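Local structure of Rev protein (Borrelia burgdorferi, 5EQZ) at residues L26-S31 against L72-A77; A78-K83 against K136-L141; V108-P113 against V131-K136. The protein is of unestablished function, but is plasmid-encoded, probably a lipoprotein of the spirochaete, and folds as an elongated bundle of helices. All blocks are in the same frame, centred on the assembly; numbering follows the deposited sequence.

Contact 1: L26-S31 against L72-A77; sequences LVNDSS and LAAKLA
Asn28 and Ser30 present their backbone carbonyls to the tip of Lys75, and the two flat groups meet it differently. The ammonium sits above the plane of the Asn28 carbonyl, 50° out of it. There Lys75 NZ lies 2.6 Å from Asn28 O. It approaches the Ser30 carbonyl nearer its plane, tilted by 31°. This second bond, from Lys75 NZ to Ser30 O, measures 2.7 Å. The side-chain amide of Asn28 lies against the helix backbone, its CG 3.8 Å from Ala74 O. Lys75 reaches the loop because its CG stands anti to the backbone N and the chain then bends at chi2 (72°), which carries CD to 3.2 Å from Asn28 O. Residues 27-30 form a type I beta turn, closed by Ser30 N on Val27 O, in the loop that links helix 10-24 to helix 32-48. The Ser30 hydroxyl ties the turn a second time: Val27 N donates to Ser30 OG over 2.9 Å, nearly straight. With Val27 and Ser30 bonded to each other, the turn presents the carbonyls of Asn28 and Ser30 on the side of Lys75. NZ also bonds Val108 O, so a buried ammonium is gripped by three backbone carbonyls; such a cluster of carbonyl oxygens would be expected to favour its charged form. Phe35 of helix 32-48 packs on both Ser30 and Lys75, and just past the turn Ser31 is the N-cap of that helix, its OG bonded to Lys34 N.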
loop_
_atom_site.group_PDB
_atom_site.type_symbol
_atom_site.label_atom_id
_atom_site.label_comp_id
_atom_site.label_asym_id
_atom_site.label_seq_id
_atom_site.Cartn_x
_atom_site.Cartn_y
_atom_site.Cartn_z
ATOM N N LEU A 26 -7.675 3.929 -1.655
ATOM C CA LEU A 26 -6.308 3.524 -1.348
ATOM C C LEU A 26 -5.328 4.448 -2.061
ATOM O O LEU A 26 -5.529 4.823 -3.224
ATOM C CB LEU A 26 -6.077 2.076 -1.788
ATOM C CG LEU A 26 -6.689 0.962 -0.939
ATOM C CD1 LEU A 26 -6.620 -0.383 -1.684
ATOM C CD2 LEU A 26 -6.033 0.864 0.423
ATOM N N VAL A 27 -4.256 4.829 -1.359
ATOM C CA VAL A 27 -3.193 5.630 -1.935
ATOM C C VAL A 27 -1.860 5.037 -1.501
ATOM O O VAL A 27 -1.805 4.069 -0.739
ATOM C CB VAL A 27 -3.309 7.114 -1.530
ATOM C CG1 VAL A 27 -4.480 7.756 -2.267
ATOM C CG2 VAL A 27 -3.506 7.247 -0.021
ATOM N N ASN A 28 -0.760 5.610 -2.007
ATOM C CA ASN A 28 0.542 4.993 -1.769
ATOM C C ASN A 28 1.034 5.167 -0.331
ATOM O O ASN A 28 1.977 4.477 0.065
ATOM C CB ASN A 28 1.587 5.543 -2.746
ATOM C CG ASN A 28 1.382 5.044 -4.158
ATOM O OD1 ASN A 28 0.776 3.994 -4.375
ATOM N ND2 ASN A 28 1.892 5.795 -5.132
ATOM N N ASP A 29 0.449 6.060 0.460
ATOM C CA ASP A 29 0.798 6.080 1.877
ATOM C C ASP A 29 -0.259 5.403 2.750
ATOM O O ASP A 29 -0.164 5.458 3.974
ATOM C CB ASP A 29 1.124 7.510 2.359
ATOM C CG ASP A 29 -0.092 8.430 2.465
ATOM O OD1 ASP A 29 -1.190 8.121 1.970
ATOM O OD2 ASP A 29 0.067 9.500 3.077
ATOM N N SER A 30 -1.229 4.709 2.152
ATOM C CA SER A 30 -2.114 3.861 2.941
ATOM C C SER A 30 -1.336 2.712 3.557
ATOM O O SER A 30 -0.475 2.117 2.911
ATOM C CB SER A 30 -3.239 3.297 2.065
ATOM O OG SER A 30 -4.009 4.344 1.517
ATOM N N SER A 31 -1.660 2.371 4.803
ATOM C CA SER A 31 -0.910 1.325 5.489
ATOM C C SER A 31 -1.076 -0.021 4.786
ATOM O O SER A 31 -2.089 -0.293 4.130
ATOM C CB SER A 31 -1.353 1.211 6.955
ATOM O OG SER A 31 -2.573 0.492 7.082
ATOM N N LEU A 72 -2.709 -2.024 -5.620
ATOM C CA LEU A 72 -1.571 -2.752 -5.057
ATOM C C LEU A 72 -0.306 -2.562 -5.890
ATOM O O LEU A 72 0.784 -2.352 -5.335
ATOM C CB LEU A 72 -1.916 -4.230 -4.916
ATOM C CG LEU A 72 -0.815 -5.093 -4.311
ATOM C CD1 LEU A 72 -0.461 -4.579 -2.919
ATOM C CD2 LEU A 72 -1.310 -6.545 -4.256
ATOM N N ALA A 73 -0.418 -2.651 -7.218
ATOM C CA ALA A 73 0.748 -2.419 -8.073
ATOM C C ALA A 73 1.352 -1.035 -7.837
ATOM O O ALA A 73 2.584 -0.878 -7.789
ATOM C CB ALA A 73 0.360 -2.591 -9.542
ATOM N N ALA A 74 0.507 -0.017 -7.691
ATOM C CA ALA A 74 1.029 1.324 -7.436
ATOM C C ALA A 74 1.732 1.402 -6.085
ATOM O O ALA A 74 2.807 2.010 -5.973
ATOM C CB ALA A 74 -0.100 2.349 -7.508
ATOM N N LYS A 75 1.143 0.792 -5.048
ATOM C CA LYS A 75 1.748 0.841 -3.718
ATOM C C LYS A 75 3.105 0.151 -3.713
ATOM O O LYS A 75 4.094 0.704 -3.214
ATOM C CB LYS A 75 0.823 0.192 -2.693
ATOM C CG LYS A 75 1.440 -0.010 -1.315
ATOM C CD LYS A 75 1.605 1.316 -0.571
ATOM C CE LYS A 75 1.986 1.100 0.893
ATOM N NZ LYS A 75 1.873 2.385 1.655
ATOM N N LEU A 76 3.175 -1.059 -4.281
ATOM C CA LEU A 76 4.436 -1.797 -4.295
ATOM C C LEU A 76 5.503 -1.078 -5.112
ATOM O O LEU A 76 6.687 -1.106 -4.755
ATOM C CB LEU A 76 4.213 -3.207 -4.840
ATOM C CG LEU A 76 3.501 -4.160 -3.882
ATOM C CD1 LEU A 76 2.963 -5.366 -4.636
ATOM C CD2 LEU A 76 4.461 -4.610 -2.791
ATOM N N ALA A 77 5.121 -0.450 -6.227
ATOM C CA ALA A 77 6.117 0.277 -7.012
ATOM C C ALA A 77 6.615 1.499 -6.249
ATOM O O ALA A 77 7.818 1.816 -6.269
ATOM C CB ALA A 77 5.534 0.687 -8.363
#

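Contact 2: A78-K83 against K136-L141; sequences ALKAAK and KVIKFL
Leu79 of helix 55-88 is a knob packed into the face of helix 122-142, where the two run roughly antiparallel through the bundle, their short segments 10.4 Å apart at closest approach and inclined at 157° between N-to-C directions. Its CD1 lands on two branches one helical turn apart: it is 3.7 Å from Val137 CG1 and 3.9 Å from Leu141 CD1, and the leucine crosses each of these side chains at about a right angle. Behind the tip, Leu79 CB lies 3.8 Å from Ile138 CG1, so the isoleucine flanks the stem of the knob. Ile138 has CG1 anti to its carbonyl carbon (chi1 -68°), and from there CD1 extends on to Lys80, whose CG is 3.8 Å from Ile138 CD1. Only the aliphatic part of Lys80 is used here; its NZ has a long, weak ion pair with Glu142. Further along the same helix, Lys83 forms a salt bridge with Asp135. Val108, from the loop after helix 95-107, packs on Leu79 as well. Ile134 also touches Leu79, and with Val137, Ile138 and Leu141 it completes a four-residue hole spaced i, i+3, i+4, i+7, as in knobs-into-holes packing of an antiparallel helical bundle.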
loop_
_atom_site.group_PDB
_atom_site.type_symbol
_atom_site.label_atom_id
_atom_site.label_comp_id
_atom_site.label_asym_id
_atom_site.label_seq_id
_atom_site.Cartn_x
_atom_site.Cartn_y
_atom_site.Cartn_z
ATOM N N ALA A 78 5.704 2.192 -5.566
ATOM C CA ALA A 78 6.086 3.358 -4.780
ATOM C C ALA A 78 7.036 2.962 -3.659
ATOM O O ALA A 78 8.009 3.677 -3.379
ATOM C CB ALA A 78 4.838 4.045 -4.219
ATOM N N LEU A 79 6.783 1.812 -3.021
ATOM C CA LEU A 79 7.663 1.358 -1.940
ATOM C C LEU A 79 9.072 1.072 -2.455
ATOM O O LEU A 79 10.064 1.569 -1.903
ATOM C CB LEU A 79 7.068 0.120 -1.271
ATOM C CG LEU A 79 5.904 0.366 -0.318
ATOM C CD1 LEU A 79 5.093 -0.915 -0.083
ATOM C CD2 LEU A 79 6.460 0.918 0.996
ATOM N N LYS A 80 9.179 0.282 -3.528
ATOM C CA LYS A 80 10.488 -0.043 -4.088
ATOM C C LYS A 80 11.201 1.206 -4.605
ATOM O O LYS A 80 12.434 1.313 -4.504
ATOM C CB LYS A 80 10.329 -1.089 -5.193
ATOM C CG LYS A 80 9.759 -2.404 -4.699
ATOM C CD LYS A 80 9.376 -3.341 -5.863
ATOM C CE LYS A 80 8.634 -4.578 -5.365
ATOM N NZ LYS A 80 8.050 -5.423 -6.472
ATOM N N ALA A 81 10.441 2.178 -5.128
ATOM C CA ALA A 81 11.039 3.434 -5.580
ATOM C C ALA A 81 11.616 4.222 -4.404
ATOM O O ALA A 81 12.762 4.700 -4.452
ATOM C CB ALA A 81 9.992 4.257 -6.332
ATOM N N ALA A 82 10.835 4.366 -3.332
ATOM C CA ALA A 82 11.343 5.048 -2.141
ATOM C C ALA A 82 12.567 4.329 -1.577
ATOM O O ALA A 82 13.544 4.974 -1.155
ATOM C CB ALA A 82 10.238 5.153 -1.084
ATOM N N LYS A 83 12.534 2.991 -1.569
ATOM C CA LYS A 83 13.659 2.210 -1.060
ATOM C C LYS A 83 14.913 2.477 -1.877
ATOM O O LYS A 83 15.993 2.741 -1.328
ATOM C CB LYS A 83 13.318 0.718 -1.098
ATOM C CG LYS A 83 14.516 -0.195 -0.803
ATOM C CD LYS A 83 14.179 -1.651 -1.119
ATOM C CE LYS A 83 15.378 -2.547 -0.896
ATOM N NZ LYS A 83 15.018 -3.786 -0.155
ATOM N N LYS A 136 9.644 -4.674 5.265
ATOM C CA LYS A 136 8.597 -5.424 5.956
ATOM C C LYS A 136 7.231 -5.175 5.316
ATOM O O LYS A 136 6.424 -6.109 5.192
ATOM C CB LYS A 136 8.580 -5.076 7.448
ATOM N N VAL A 137 6.961 -3.937 4.880
ATOM C CA VAL A 137 5.692 -3.666 4.199
ATOM C C VAL A 137 5.626 -4.412 2.874
ATOM O O VAL A 137 4.587 -4.988 2.520
ATOM C CB VAL A 137 5.468 -2.157 3.987
ATOM C CG1 VAL A 137 4.106 -1.925 3.319
ATOM C CG2 VAL A 137 5.557 -1.388 5.307
ATOM N N ILE A 138 6.716 -4.400 2.105
ATOM C CA ILE A 138 6.722 -5.128 0.838
ATOM C C ILE A 138 6.491 -6.613 1.085
ATOM O O ILE A 138 5.690 -7.261 0.397
ATOM C CB ILE A 138 8.038 -4.879 0.083
ATOM C CG1 ILE A 138 8.106 -3.428 -0.387
ATOM C CG2 ILE A 138 8.184 -5.857 -1.080
ATOM C CD1 ILE A 138 9.484 -3.022 -0.932
ATOM N N LYS A 139 7.188 -7.174 2.076
ATOM C CA LYS A 139 7.013 -8.586 2.406
ATOM C C LYS A 139 5.584 -8.879 2.836
ATOM O O LYS A 139 4.989 -9.883 2.418
ATOM C CB LYS A 139 7.996 -8.986 3.510
ATOM C CG LYS A 139 7.797 -10.399 4.044
ATOM C CD LYS A 139 8.591 -10.629 5.323
ATOM C CE LYS A 139 8.294 -12.003 5.901
ATOM N NZ LYS A 139 8.493 -13.076 4.888
ATOM N N PHE A 140 5.022 -8.012 3.677
ATOM C CA PHE A 140 3.646 -8.176 4.129
ATOM C C PHE A 140 2.681 -8.186 2.949
ATOM O O PHE A 140 1.817 -9.062 2.848
ATOM C CB PHE A 140 3.316 -7.052 5.114
ATOM C CG PHE A 140 1.951 -7.146 5.731
ATOM C CD1 PHE A 140 1.696 -8.057 6.742
ATOM C CD2 PHE A 140 0.941 -6.274 5.347
ATOM C CE1 PHE A 140 0.450 -8.128 7.331
ATOM C CE2 PHE A 140 -0.310 -6.342 5.935
ATOM C CZ PHE A 140 -0.553 -7.268 6.931
ATOM N N LEU A 141 2.845 -7.232 2.023
ATOM C CA LEU A 141 1.922 -7.097 0.900
ATOM C C LEU A 141 2.075 -8.217 -0.121
ATOM O O LEU A 141 1.115 -8.534 -0.831
ATOM C CB LEU A 141 2.119 -5.748 0.212
ATOM C CG LEU A 141 1.699 -4.544 1.049
ATOM C CD1 LEU A 141 2.027 -3.231 0.350
ATOM C CD2 LEU A 141 0.211 -4.657 1.354
#

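Contact 3: V108-P113 against V131-K136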
loop_
_atom_site.group_PDB
_atom_site.type_symbol
_atom_site.label_atom_id
_atom_site.label_comp_id
_atom_site.label_asym_id
_atom_site.label_seq_id
_atom_site.Cartn_x
_atom_site.Cartn_y
_atom_site.Cartn_z
ATOM N N VAL A 108 5.534 7.069 1.422
ATOM C CA VAL A 108 4.997 5.718 1.266
ATOM C C VAL A 108 4.462 5.171 2.589
ATOM O O VAL A 108 4.378 3.953 2.770
ATOM C CB VAL A 108 6.011 4.762 0.615
ATOM C CG1 VAL A 108 6.253 5.176 -0.841
ATOM C CG2 VAL A 108 7.341 4.700 1.391
ATOM N N GLY A 109 4.085 6.057 3.509
ATOM C CA GLY A 109 3.441 5.656 4.742
ATOM C C GLY A 109 4.334 5.098 5.821
ATOM O O GLY A 109 3.834 4.430 6.736
ATOM N N VAL A 110 5.639 5.380 5.770
ATOM C CA VAL A 110 6.616 4.865 6.720
ATOM C C VAL A 110 7.163 6.046 7.518
ATOM O O VAL A 110 7.661 7.019 6.937
ATOM C CB VAL A 110 7.745 4.106 6.006
ATOM C CG1 VAL A 110 8.793 3.665 6.989
ATOM C CG2 VAL A 110 7.170 2.881 5.249
ATOM N N THR A 111 7.051 5.964 8.841
ATOM C CA THR A 111 7.497 7.012 9.757
ATOM C C THR A 111 8.864 6.643 10.318
ATOM O O THR A 111 8.987 5.657 11.056
ATOM C CB THR A 111 6.497 7.191 10.905
ATOM O OG1 THR A 111 5.317 7.849 10.431
ATOM C CG2 THR A 111 7.109 8.010 12.043
ATOM N N VAL A 112 9.887 7.424 9.975
ATOM C CA VAL A 112 11.189 7.261 10.615
ATOM C C VAL A 112 11.480 8.530 11.408
ATOM O O VAL A 112 11.022 9.620 11.027
ATOM C CB VAL A 112 12.301 6.966 9.595
ATOM C CG1 VAL A 112 12.015 5.679 8.842
ATOM C CG2 VAL A 112 12.475 8.122 8.629
ATOM N N PRO A 113 12.194 8.443 12.528
ATOM C CA PRO A 113 12.565 9.664 13.238
ATOM C C PRO A 113 13.606 10.427 12.443
ATOM O O PRO A 113 14.536 9.840 11.885
ATOM C CB PRO A 113 13.135 9.146 14.562
ATOM C CG PRO A 113 13.631 7.782 14.237
ATOM C CD PRO A 113 12.628 7.234 13.253
ATOM N N VAL A 131 14.731 1.541 5.277
ATOM C CA VAL A 131 14.722 0.404 4.360
ATOM C C VAL A 131 14.178 -0.840 5.052
ATOM O O VAL A 131 13.478 -1.650 4.436
ATOM C CB VAL A 131 16.127 0.170 3.779
ATOM C CG1 VAL A 131 16.228 -1.220 3.155
ATOM C CG2 VAL A 131 16.445 1.237 2.743
ATOM N N GLU A 132 14.481 -1.014 6.344
ATOM C CA GLU A 132 13.982 -2.186 7.059
ATOM C C GLU A 132 12.462 -2.141 7.179
ATOM O O GLU A 132 11.789 -3.170 7.006
ATOM C CB GLU A 132 14.648 -2.294 8.438
ATOM N N GLN A 133 11.899 -0.953 7.424
ATOM C CA GLN A 133 10.445 -0.827 7.488
ATOM C C GLN A 133 9.801 -1.012 6.120
ATOM O O GLN A 133 8.764 -1.677 6.002
ATOM C CB GLN A 133 10.059 0.528 8.070
ATOM C CG GLN A 133 10.337 0.671 9.537
ATOM C CD GLN A 133 9.562 1.825 10.127
ATOM O OE1 GLN A 133 8.337 1.827 10.108
ATOM N NE2 GLN A 133 10.271 2.834 10.619
ATOM N N ILE A 134 10.393 -0.424 5.077
ATOM C CA ILE A 134 9.838 -0.568 3.733
ATOM C C ILE A 134 9.858 -2.029 3.304
ATOM O O ILE A 134 8.912 -2.524 2.670
ATOM C CB ILE A 134 10.606 0.336 2.750
ATOM C CG1 ILE A 134 10.261 1.806 3.000
ATOM C CG2 ILE A 134 10.334 -0.050 1.294
ATOM C CD1 ILE A 134 11.153 2.780 2.240
ATOM N N ASP A 135 10.926 -2.750 3.660
ATOM C CA ASP A 135 11.029 -4.162 3.318
ATOM C C ASP A 135 9.942 -4.977 3.995
ATOM O O ASP A 135 9.388 -5.903 3.390
ATOM C CB ASP A 135 12.399 -4.713 3.715
ATOM C CG ASP A 135 13.478 -4.382 2.713
ATOM O OD1 ASP A 135 13.129 -3.996 1.580
ATOM O OD2 ASP A 135 14.679 -4.537 3.055
ATOM N N LYS A 136 9.644 -4.674 5.265
ATOM C CA LYS A 136 8.597 -5.424 5.956
ATOM C C LYS A 136 7.231 -5.175 5.316
ATOM O O LYS A 136 6.424 -6.109 5.192
ATOM C CB LYS A 136 8.580 -5.076 7.448
HETATM O O HOH W 1 6.217 3.549 10.108
#
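Gln133 holds the backbone of Thr111 through both ends of its side-chain amide. NE2 donates to Thr111 O over 3.1 Å, with an N-H...O angle of 158°; the nitrogen stands above the carbonyl plane, 45° out of it. On the other branch, Gln133 OE1 accepts a bond of 2.7 Å from a water, and that water's O in turn accepts from Thr111 N at 2.9 Å. Direct on one arm and water-mediated on the other, the pair of links uses the N-H and the C=O of the same residue and so fixes the rotation of the amide. NE2 also has a weak bond to Asn129 OD1. The loop that receives the glutamine begins where helix 95-107 ends in a Schellman motif: Gly109, at positive phi, is its C-prime residue, and the chain then runs extended through 110-112 past helix 122-142. Nearer the helix backbone the contact turns apolar. Val110 puts CG1, anti to its backbone N (chi1 176°), 3.6 Å from Gln133 CB, the two side chains sliding past each other in opposite directions. The side chains of Val110 and Ile134 cross at about a right angle, with Val110 CG2 4.0 Å from Ile134 CG1. Val108 comes on the same isoleucine more loosely, and Val112 CG1 lies 3.8 Å from Gln133 NE2. Val108 also packs on Ala78 and Ala82 of helix 55-88, which wedges its side chain between two helices, while Val112 leans on Asn129 and Ala130.

Overall arrangement
From the N terminus, the chain leaves helix 10-24, passes the turn at 26-31, runs through helix 32-48 and returns on helix 55-88, where contact 1 closes the first loop. Contact 2 opens directly afterwards on the same helix, at 78-83, and closes only at 136-141 near the C terminus. Within that long excursion lies the shorter loop of contact 3, from 108-113 to 131-136, sharing Lys136 with contact 2. Helix 55-88 is thus joined on one side to the loop before helix 32-48 and on another to helix 122-142, to which contact 3 ties the loop after helix 95-107. Through Val108, that loop touches both other contacts.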